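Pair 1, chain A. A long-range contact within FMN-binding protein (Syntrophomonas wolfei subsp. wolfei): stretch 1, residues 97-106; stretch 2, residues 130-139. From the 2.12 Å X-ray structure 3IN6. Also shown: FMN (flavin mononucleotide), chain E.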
# COMPACT_ATOMS: atom_id res chain seq x y z
N ARG A 97 -9.29 3.34 2.94
CA ARG A 97 -7.96 3.71 3.40
C ARG A 97 -8.12 4.23 4.80
O ARG A 97 -8.91 5.15 5.03
CB ARG A 97 -7.34 4.79 2.53
CG ARG A 97 -6.84 4.29 1.21
CD ARG A 97 -6.26 5.41 0.37
NE ARG A 97 -7.23 6.44 0.01
CZ ARG A 97 -6.95 7.50 -0.75
NH1 ARG A 97 -5.73 7.69 -1.23
NH2 ARG A 97 -7.90 8.38 -1.02
N VAL A 98 -7.38 3.63 5.73
CA VAL A 98 -7.41 4.05 7.11
C VAL A 98 -6.01 4.49 7.55
O VAL A 98 -5.10 3.67 7.66
CB VAL A 98 -7.90 2.91 8.03
CG1 VAL A 98 -8.06 3.42 9.43
CG2 VAL A 98 -9.23 2.28 7.52
N TYR A 99 -5.87 5.79 7.85
CA TYR A 99 -4.60 6.38 8.27
C TYR A 99 -4.44 6.32 9.77
O TYR A 99 -5.34 6.71 10.52
CB TYR A 99 -4.51 7.83 7.80
CG TYR A 99 -4.59 7.96 6.31
CD1 TYR A 99 -5.80 7.90 5.66
CD2 TYR A 99 -3.45 8.17 5.54
CE1 TYR A 99 -5.90 8.03 4.31
CE2 TYR A 99 -3.54 8.27 4.17
CZ TYR A 99 -4.77 8.22 3.57
OH TYR A 99 -4.89 8.33 2.21
N VAL A 100 -3.26 5.89 10.21
CA VAL A 100 -3.04 5.60 11.60
C VAL A 100 -1.72 6.12 12.18
O VAL A 100 -0.79 6.47 11.47
CB VAL A 100 -3.04 4.06 11.81
CG1 VAL A 100 -4.42 3.43 11.47
CG2 VAL A 100 -1.92 3.40 10.96
N GLU A 101 -1.66 6.11 13.50
CA GLU A 101 -0.44 6.41 14.24
C GLU A 101 -0.31 5.37 15.34
O GLU A 101 -1.28 5.07 16.01
CB GLU A 101 -0.49 7.80 14.86
CG GLU A 101 -0.50 8.89 13.84
CD GLU A 101 -0.45 10.29 14.46
OE1 GLU A 101 -0.52 10.40 15.71
OE2 GLU A 101 -0.34 11.26 13.68
N LEU A 102 0.90 4.82 15.52
CA LEU A 102 1.11 3.82 16.55
C LEU A 102 0.96 4.41 17.94
O LEU A 102 1.64 5.36 18.28
CB LEU A 102 2.50 3.20 16.43
CG LEU A 102 2.78 1.99 17.32
CD1 LEU A 102 1.91 0.79 16.93
CD2 LEU A 102 4.25 1.64 17.22
N SER A 103 0.08 3.84 18.75
CA SER A 103 -0.13 4.29 20.11
C SER A 103 0.58 3.43 21.13
O SER A 103 1.09 3.94 22.13
CB SER A 103 -1.61 4.27 20.46
OG SER A 103 -2.30 5.19 19.67
N ALA A 104 0.58 2.13 20.89
CA ALA A 104 1.17 1.19 21.84
C ALA A 104 1.68 -0.06 21.15
O ALA A 104 1.20 -0.45 20.10
CB ALA A 104 0.14 0.83 22.90
N ASP A 105 2.70 -0.65 21.77
CA ASP A 105 3.34 -1.88 21.35
C ASP A 105 3.33 -2.73 22.62
O ASP A 105 4.15 -2.53 23.52
CB ASP A 105 4.77 -1.56 20.91
CG ASP A 105 5.57 -2.78 20.54
OD1 ASP A 105 5.06 -3.92 20.64
OD2 ASP A 105 6.73 -2.58 20.14
N LEU A 106 2.39 -3.67 22.70
CA LEU A 106 2.19 -4.41 23.95
C LEU A 106 2.36 -5.94 23.86
O LEU A 106 2.14 -6.55 22.81
CB LEU A 106 0.80 -4.07 24.48
CG LEU A 106 0.53 -2.57 24.66
CD1 LEU A 106 -0.94 -2.31 24.89
CD2 LEU A 106 1.37 -1.99 25.81
N LYS A 130 4.49 -11.80 18.59
CA LYS A 130 5.60 -11.02 19.16
C LYS A 130 5.15 -9.69 19.77
O LYS A 130 5.74 -9.20 20.75
CB LYS A 130 6.69 -10.79 18.10
CG LYS A 130 7.38 -12.08 17.64
CD LYS A 130 8.47 -11.84 16.60
CE LYS A 130 7.89 -11.27 15.32
NZ LYS A 130 8.87 -11.20 14.18
N ASN A 131 4.13 -9.08 19.19
CA ASN A 131 3.61 -7.82 19.68
C ASN A 131 2.14 -7.66 19.32
O ASN A 131 1.67 -8.19 18.30
CB ASN A 131 4.30 -6.59 19.03
CG ASN A 131 5.81 -6.72 18.89
OD1 ASN A 131 6.31 -7.39 17.98
ND2 ASN A 131 6.56 -6.01 19.74
N CYS A 132 1.43 -6.92 20.15
CA CYS A 132 0.12 -6.46 19.79
C CYS A 132 0.36 -4.97 19.51
O CYS A 132 0.84 -4.25 20.38
CB CYS A 132 -0.90 -6.63 20.90
SG CYS A 132 -2.47 -5.91 20.40
N LEU A 133 0.12 -4.54 18.27
CA LEU A 133 0.31 -3.15 17.93
C LEU A 133 -1.04 -2.46 18.07
O LEU A 133 -2.04 -2.93 17.54
CB LEU A 133 0.85 -3.00 16.50
CG LEU A 133 2.19 -3.67 16.22
CD1 LEU A 133 2.54 -3.46 14.77
CD2 LEU A 133 3.29 -3.15 17.16
N VAL A 134 -1.05 -1.34 18.79
CA VAL A 134 -2.28 -0.60 18.99
C VAL A 134 -2.19 0.69 18.22
O VAL A 134 -1.27 1.48 18.46
CB VAL A 134 -2.54 -0.32 20.49
CG1 VAL A 134 -3.90 0.32 20.68
CG2 VAL A 134 -2.42 -1.64 21.31
N PHE A 135 -3.12 0.90 17.29
CA PHE A 135 -3.12 2.12 16.48
C PHE A 135 -4.27 3.07 16.79
O PHE A 135 -5.35 2.64 17.11
CB PHE A 135 -3.20 1.83 14.98
CG PHE A 135 -2.08 0.98 14.45
CD1 PHE A 135 -0.92 1.56 13.95
CD2 PHE A 135 -2.21 -0.41 14.37
CE1 PHE A 135 0.12 0.76 13.43
CE2 PHE A 135 -1.19 -1.21 13.85
CZ PHE A 135 -0.01 -0.61 13.38
N LYS A 136 -4.00 4.36 16.67
CA LYS A 136 -5.02 5.39 16.78
C LYS A 136 -5.37 5.75 15.36
O LYS A 136 -4.46 5.98 14.54
CB LYS A 136 -4.51 6.63 17.52
CG LYS A 136 -5.45 7.84 17.43
CD LYS A 136 -4.81 9.09 18.08
CE LYS A 136 -5.67 10.34 17.89
NZ LYS A 136 -5.03 11.57 18.46
N ILE A 137 -6.67 5.78 15.05
CA ILE A 137 -7.14 6.13 13.72
C ILE A 137 -7.13 7.64 13.63
O ILE A 137 -7.73 8.32 14.45
CB ILE A 137 -8.55 5.65 13.43
CG1 ILE A 137 -8.64 4.11 13.43
CG2 ILE A 137 -9.01 6.22 12.10
CD1 ILE A 137 -10.01 3.60 13.31
N VAL A 138 -6.50 8.15 12.58
CA VAL A 138 -6.32 9.59 12.39
C VAL A 138 -7.19 10.17 11.27
O VAL A 138 -7.57 11.35 11.31
CB VAL A 138 -4.81 9.85 12.17
CG1 VAL A 138 -4.55 11.04 11.30
CG2 VAL A 138 -4.11 9.98 13.54
N LYS A 139 -7.51 9.36 10.26
CA LYS A 139 -8.31 9.78 9.13
C LYS A 139 -8.72 8.54 8.34
O LYS A 139 -7.98 7.53 8.34
CB LYS A 139 -7.48 10.72 8.24
CG LYS A 139 -8.19 11.25 6.99
CD LYS A 139 -7.29 12.19 6.18
CE LYS A 139 -6.07 11.47 5.57
NZ LYS A 139 -5.12 12.39 4.86
N1 FMN E . -4.67 8.00 -10.84
C2 FMN E . -3.52 8.36 -11.49
O2 FMN E . -3.09 9.51 -11.37
N3 FMN E . -2.85 7.41 -12.26
C4 FMN E . -3.35 6.12 -12.38
O4 FMN E . -2.76 5.29 -13.07
C4A FMN E . -4.52 5.77 -11.72
N5 FMN E . -5.02 4.49 -11.84
C5A FMN E . -6.19 4.15 -11.19
C6 FMN E . -6.67 2.85 -11.32
C7 FMN E . -7.84 2.47 -10.68
C7M FMN E . -8.34 1.06 -10.84
C8 FMN E . -8.53 3.39 -9.89
C8M FMN E . -9.79 2.98 -9.18
C9 FMN E . -8.04 4.69 -9.74
C9A FMN E . -6.86 5.09 -10.39
N10 FMN E . -6.34 6.39 -10.27
C10 FMN E . -5.18 6.72 -10.95
C1' FMN E . -7.03 7.46 -9.46
C2' FMN E . -6.39 7.70 -8.09
O2' FMN E . -6.34 6.49 -7.36
C3' FMN E . -7.18 8.76 -7.33
O3' FMN E . -6.94 10.01 -7.97
C4' FMN E . -6.85 8.82 -5.83
O4' FMN E . -7.81 9.55 -5.11
C5' FMN E . -5.51 9.48 -5.59
O5' FMN E . -5.20 9.45 -4.23
P FMN E . -4.32 10.60 -3.53
O1P FMN E . -2.95 10.64 -4.16
O2P FMN E . -4.20 10.25 -2.06
O3P FMN E . -5.00 11.96 -3.66

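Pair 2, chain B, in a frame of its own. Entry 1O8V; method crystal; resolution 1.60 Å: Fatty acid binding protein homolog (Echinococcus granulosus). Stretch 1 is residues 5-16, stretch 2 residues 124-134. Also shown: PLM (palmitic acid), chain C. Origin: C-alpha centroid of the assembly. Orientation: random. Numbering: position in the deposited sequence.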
# COMPACT_ATOMS: atom_id res chain seq x y z
N PHE B 5 -11.25 3.40 6.31
CA PHE B 5 -9.93 3.76 5.85
C PHE B 5 -9.80 5.22 5.43
O PHE B 5 -8.68 5.70 5.23
CB PHE B 5 -9.56 2.84 4.69
CG PHE B 5 -9.53 1.41 5.07
CD1 PHE B 5 -8.41 0.88 5.69
CD2 PHE B 5 -10.63 0.59 4.86
CE1 PHE B 5 -8.37 -0.44 6.07
CE2 PHE B 5 -10.60 -0.73 5.26
CZ PHE B 5 -9.48 -1.25 5.86
N LEU B 6 -10.91 5.94 5.31
CA LEU B 6 -10.90 7.31 4.83
C LEU B 6 -10.13 8.25 5.76
O LEU B 6 -10.27 8.16 6.99
CB LEU B 6 -12.33 7.84 4.60
CG LEU B 6 -13.13 7.05 3.55
CD1 LEU B 6 -14.54 7.64 3.38
CD2 LEU B 6 -12.41 6.97 2.20
N GLY B 7 -9.32 9.12 5.17
CA GLY B 7 -8.59 10.12 5.92
C GLY B 7 -7.10 10.08 5.63
O GLY B 7 -6.65 9.52 4.61
N THR B 8 -6.34 10.72 6.51
CA THR B 8 -4.90 10.85 6.36
C THR B 8 -4.22 10.05 7.47
O THR B 8 -4.61 10.11 8.64
CB THR B 8 -4.51 12.32 6.44
OG1 THR B 8 -5.09 13.01 5.33
CG2 THR B 8 -2.98 12.52 6.26
N TRP B 9 -3.19 9.29 7.09
CA TRP B 9 -2.48 8.39 7.97
C TRP B 9 -0.95 8.55 7.81
O TRP B 9 -0.44 8.57 6.68
CB TRP B 9 -2.81 6.94 7.60
CG TRP B 9 -4.27 6.61 7.58
CD1 TRP B 9 -5.13 6.74 6.53
CD2 TRP B 9 -5.06 6.11 8.68
NE1 TRP B 9 -6.40 6.34 6.91
CE2 TRP B 9 -6.37 5.96 8.22
CE3 TRP B 9 -4.77 5.78 10.00
CZ2 TRP B 9 -7.41 5.45 9.03
CZ3 TRP B 9 -5.80 5.29 10.82
CH2 TRP B 9 -7.10 5.14 10.33
N LYS B 10 -0.24 8.60 8.92
CA LYS B 10 1.21 8.84 8.91
C LYS B 10 1.96 7.58 9.33
O LYS B 10 1.67 7.00 10.35
CB LYS B 10 1.58 10.00 9.87
CG LYS B 10 3.07 10.22 10.07
CD LYS B 10 3.78 10.41 8.75
CE LYS B 10 5.29 10.38 8.88
NZ LYS B 10 5.92 11.10 7.75
N MET B 11 2.94 7.13 8.55
CA MET B 11 3.62 5.89 8.92
C MET B 11 4.54 6.10 10.11
O MET B 11 5.37 7.04 10.11
CB MET B 11 4.41 5.28 7.74
CG MET B 11 4.74 3.82 8.03
SD MET B 11 5.95 3.11 6.92
CE MET B 11 7.32 3.76 7.56
N GLU B 12 4.36 5.26 11.12
CA GLU B 12 5.13 5.32 12.37
C GLU B 12 6.28 4.32 12.42
O GLU B 12 7.38 4.66 12.88
CB GLU B 12 4.18 5.06 13.55
CG GLU B 12 3.09 6.13 13.70
CD GLU B 12 3.60 7.41 14.35
OE1 GLU B 12 4.80 7.48 14.72
OE2 GLU B 12 2.78 8.34 14.49
N LYS B 13 6.02 3.09 11.99
CA LYS B 13 7.04 2.05 11.98
C LYS B 13 6.82 1.12 10.80
O LYS B 13 5.73 1.02 10.25
CB LYS B 13 7.05 1.25 13.29
CG LYS B 13 5.73 0.96 13.85
CD LYS B 13 5.79 0.45 15.29
CE LYS B 13 4.45 -0.15 15.68
NZ LYS B 13 4.49 -0.78 17.04
N SER B 14 7.90 0.44 10.45
CA SER B 14 7.90 -0.55 9.38
C SER B 14 8.85 -1.69 9.74
O SER B 14 9.98 -1.47 10.21
CB SER B 14 8.33 0.13 8.09
OG SER B 14 8.42 -0.82 7.04
N GLU B 15 8.41 -2.93 9.52
CA GLU B 15 9.24 -4.08 9.75
C GLU B 15 9.15 -4.98 8.54
O GLU B 15 8.05 -5.20 8.03
CB GLU B 15 8.80 -4.82 11.01
CG GLU B 15 9.11 -4.05 12.28
CD GLU B 15 8.51 -4.64 13.55
OE1 GLU B 15 7.75 -5.64 13.46
OE2 GLU B 15 8.81 -4.10 14.65
N GLY B 16 10.29 -5.45 8.04
CA GLY B 16 10.32 -6.40 6.94
C GLY B 16 10.18 -5.87 5.53
O GLY B 16 10.17 -6.63 4.57
N VAL B 124 7.41 -14.03 2.63
CA VAL B 124 7.94 -12.82 3.27
C VAL B 124 6.83 -11.97 3.80
O VAL B 124 5.83 -11.76 3.10
CB VAL B 124 8.78 -11.99 2.28
CG1 VAL B 124 9.36 -10.76 2.98
CG2 VAL B 124 9.90 -12.84 1.67
N VAL B 125 6.97 -11.52 5.04
CA VAL B 125 5.97 -10.72 5.70
C VAL B 125 6.53 -9.38 6.19
O VAL B 125 7.58 -9.34 6.83
CB VAL B 125 5.35 -11.45 6.92
CG1 VAL B 125 4.24 -10.63 7.51
CG2 VAL B 125 4.86 -12.82 6.52
N CYS B 126 5.82 -8.31 5.87
CA CYS B 126 6.17 -6.97 6.33
C CYS B 126 4.93 -6.37 6.98
O CYS B 126 3.81 -6.59 6.54
CB CYS B 126 6.60 -6.13 5.12
SG CYS B 126 6.36 -4.35 5.29
N VAL B 127 5.12 -5.62 8.06
CA VAL B 127 4.04 -4.87 8.66
C VAL B 127 4.46 -3.41 8.80
O VAL B 127 5.52 -3.14 9.37
CB VAL B 127 3.62 -5.41 10.05
CG1 VAL B 127 2.41 -4.67 10.51
CG2 VAL B 127 3.35 -6.91 10.00
N ARG B 128 3.62 -2.52 8.28
CA ARG B 128 3.79 -1.06 8.35
C ARG B 128 2.63 -0.45 9.10
O ARG B 128 1.47 -0.64 8.74
CB ARG B 128 3.90 -0.48 6.95
CG ARG B 128 5.22 -0.89 6.29
CD ARG B 128 5.20 -0.89 4.78
NE ARG B 128 5.31 0.42 4.15
CZ ARG B 128 6.41 1.14 4.01
NH1 ARG B 128 7.55 0.82 4.61
NH2 ARG B 128 6.34 2.27 3.31
N THR B 129 2.95 0.25 10.20
CA THR B 129 1.94 0.77 11.11
C THR B 129 1.84 2.28 10.99
O THR B 129 2.86 2.98 11.07
CB THR B 129 2.31 0.39 12.54
OG1 THR B 129 2.47 -1.03 12.62
CG2 THR B 129 1.21 0.76 13.51
N TYR B 130 0.62 2.76 10.83
CA TYR B 130 0.33 4.17 10.60
C TYR B 130 -0.57 4.69 11.71
O TYR B 130 -1.36 3.94 12.27
CB TYR B 130 -0.45 4.35 9.30
CG TYR B 130 0.27 4.04 8.00
CD1 TYR B 130 0.50 2.73 7.59
CD2 TYR B 130 0.68 5.07 7.17
CE1 TYR B 130 1.13 2.46 6.38
CE2 TYR B 130 1.30 4.81 5.96
CZ TYR B 130 1.54 3.52 5.58
OH TYR B 130 2.17 3.34 4.37
N SER B 131 -0.46 5.98 12.00
CA SER B 131 -1.33 6.65 12.97
C SER B 131 -2.23 7.63 12.22
O SER B 131 -1.82 8.25 11.26
CB SER B 131 -0.47 7.39 14.00
OG SER B 131 0.31 8.39 13.35
N LYS B 132 -3.46 7.80 12.69
CA LYS B 132 -4.39 8.71 12.08
C LYS B 132 -4.00 10.17 12.36
O LYS B 132 -3.71 10.55 13.50
CB LYS B 132 -5.80 8.42 12.63
CG LYS B 132 -6.87 8.93 11.74
CD LYS B 132 -8.26 8.37 12.08
CE LYS B 132 -9.12 8.19 10.82
NZ LYS B 132 -8.98 9.29 9.79
N VAL B 133 -3.97 10.98 11.31
CA VAL B 133 -3.65 12.40 11.43
C VAL B 133 -4.96 13.19 11.50
O VAL B 133 -5.14 14.05 12.38
CB VAL B 133 -2.84 12.89 10.22
CG1 VAL B 133 -2.55 14.39 10.34
CG2 VAL B 133 -1.54 12.08 10.09
N ALA B 134 -5.83 12.91 10.55
CA ALA B 134 -7.17 13.50 10.51
C ALA B 134 -8.14 12.56 9.79
O ALA B 134 -7.68 11.72 9.01
CB ALA B 134 -7.10 14.82 9.81
OXT ALA B 134 -9.38 12.60 9.99
C1 PLM C . 1.89 0.46 2.44
O1 PLM C . 2.54 0.93 3.44
O2 PLM C . 0.71 0.99 2.19
C2 PLM C . 2.50 -0.68 1.62
C3 PLM C . 2.58 -0.37 0.14
C4 PLM C . 3.39 -1.47 -0.55
C5 PLM C . 3.41 -1.27 -2.06
C6 PLM C . 4.09 -2.42 -2.82
C7 PLM C . 5.58 -2.63 -2.53
C8 PLM C . 6.40 -1.82 -3.51
C9 PLM C . 7.90 -1.82 -3.22
CA PLM C . 8.51 -0.52 -3.69
CB PLM C . 9.30 0.20 -2.63
CC PLM C . 9.82 1.57 -3.06
CD PLM C . 9.81 2.55 -1.91
CE PLM C . 8.64 3.51 -1.89
CF PLM C . 8.65 4.34 -0.61
CG PLM C . 7.50 5.34 -0.51
O HOH W 1 4.91 -1.93 11.86

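Pairs 1 and 2 share one backbone arrangement: two antiparallel strands whose N-to-C directions diverge by 142° in pair 1 and 138° in pair 2, with axes approaching to 4.4 and 4.3 Å. Fourteen central residues superpose with an RMSD of 0.4 Å. The match includes a beta bulge in the first strand. In pair 1 the carbonyl of A:Val134 accepts from two successive amides, A:Ser103 N to A:Val134 O at 2.7 Å and A:Ala104 N to A:Val134 O at 3.1 Å. In pair 2, B:Thr129 O does the same for B:Glu12 N (2.7 Å) and B:Lys13 N (3.3 Å). The bulge turns the side chain of the extra residue toward the partner strand, where A:Ser103 OG lies 3.4 Å from A:Lys136 CB. The longer B:Glu12 instead reaches the matching B:Ser131, whose OG donates to B:Glu12 OE2 at 2.7 Å.

The closest agreement in side-chain packing is at A:Leu102 and B:Met11, whose side-chain centres fall 0.4 Å apart. Both adopt chi1 t and lay a carbon over the face of the matched aromatic ring: A:Leu102 CD1 is 4.3 Å from the ring centroid of A:Phe135, and B:Met11 CB is 3.9 Å from that of B:Tyr130. The leucine covers its ring with a branch methyl and the methionine with the CB and CG of its unbranched chain; B:Met11 SD continues to 3.5 Å from B:Arg128 CZ, over the guanidinium face, and is still 5.1 Å from the B:Tyr130 ring centroid.

On the same face, A:Val100 matches B:Trp9 and A:Ile137 matches B:Lys132. In pair 1, A:Val100 CG2 packs 3.7 Å from A:Phe135 CD1. In pair 2 the large indole spreads against its cross-strand neighbour, with B:Lys132 CG 4.1 Å from the centroid of the B:Trp9 six-membered ring, while B:Trp9 CB still meets B:Tyr130 CB at 3.9 Å.

Further along this face, A:Asp105 and A:Leu133 match B:Ser14 and B:Arg128. The aspartate looks past its directly paired leucine to accept from A:Asn131, ND2 to A:Asp105 OD1 at 2.7 Å. The serine is bonded by its direct partner, B:Arg128 NH1 to B:Ser14 OG at 3.1 Å. B:Arg128 NE also donates to PLM O1 at 2.9 Å, and B:Tyr130 OH donates to PLM O1 at 2.6 Å, so this face in pair 2 binds the fatty acid's carboxyl group.

On the other face, the A:Ala104 and A:Val134 pair closes through CB atoms 3.8 Å apart. Its counterpart keeps a similar spacing, B:Lys13 CG lying 3.7 Å from B:Thr129 CB.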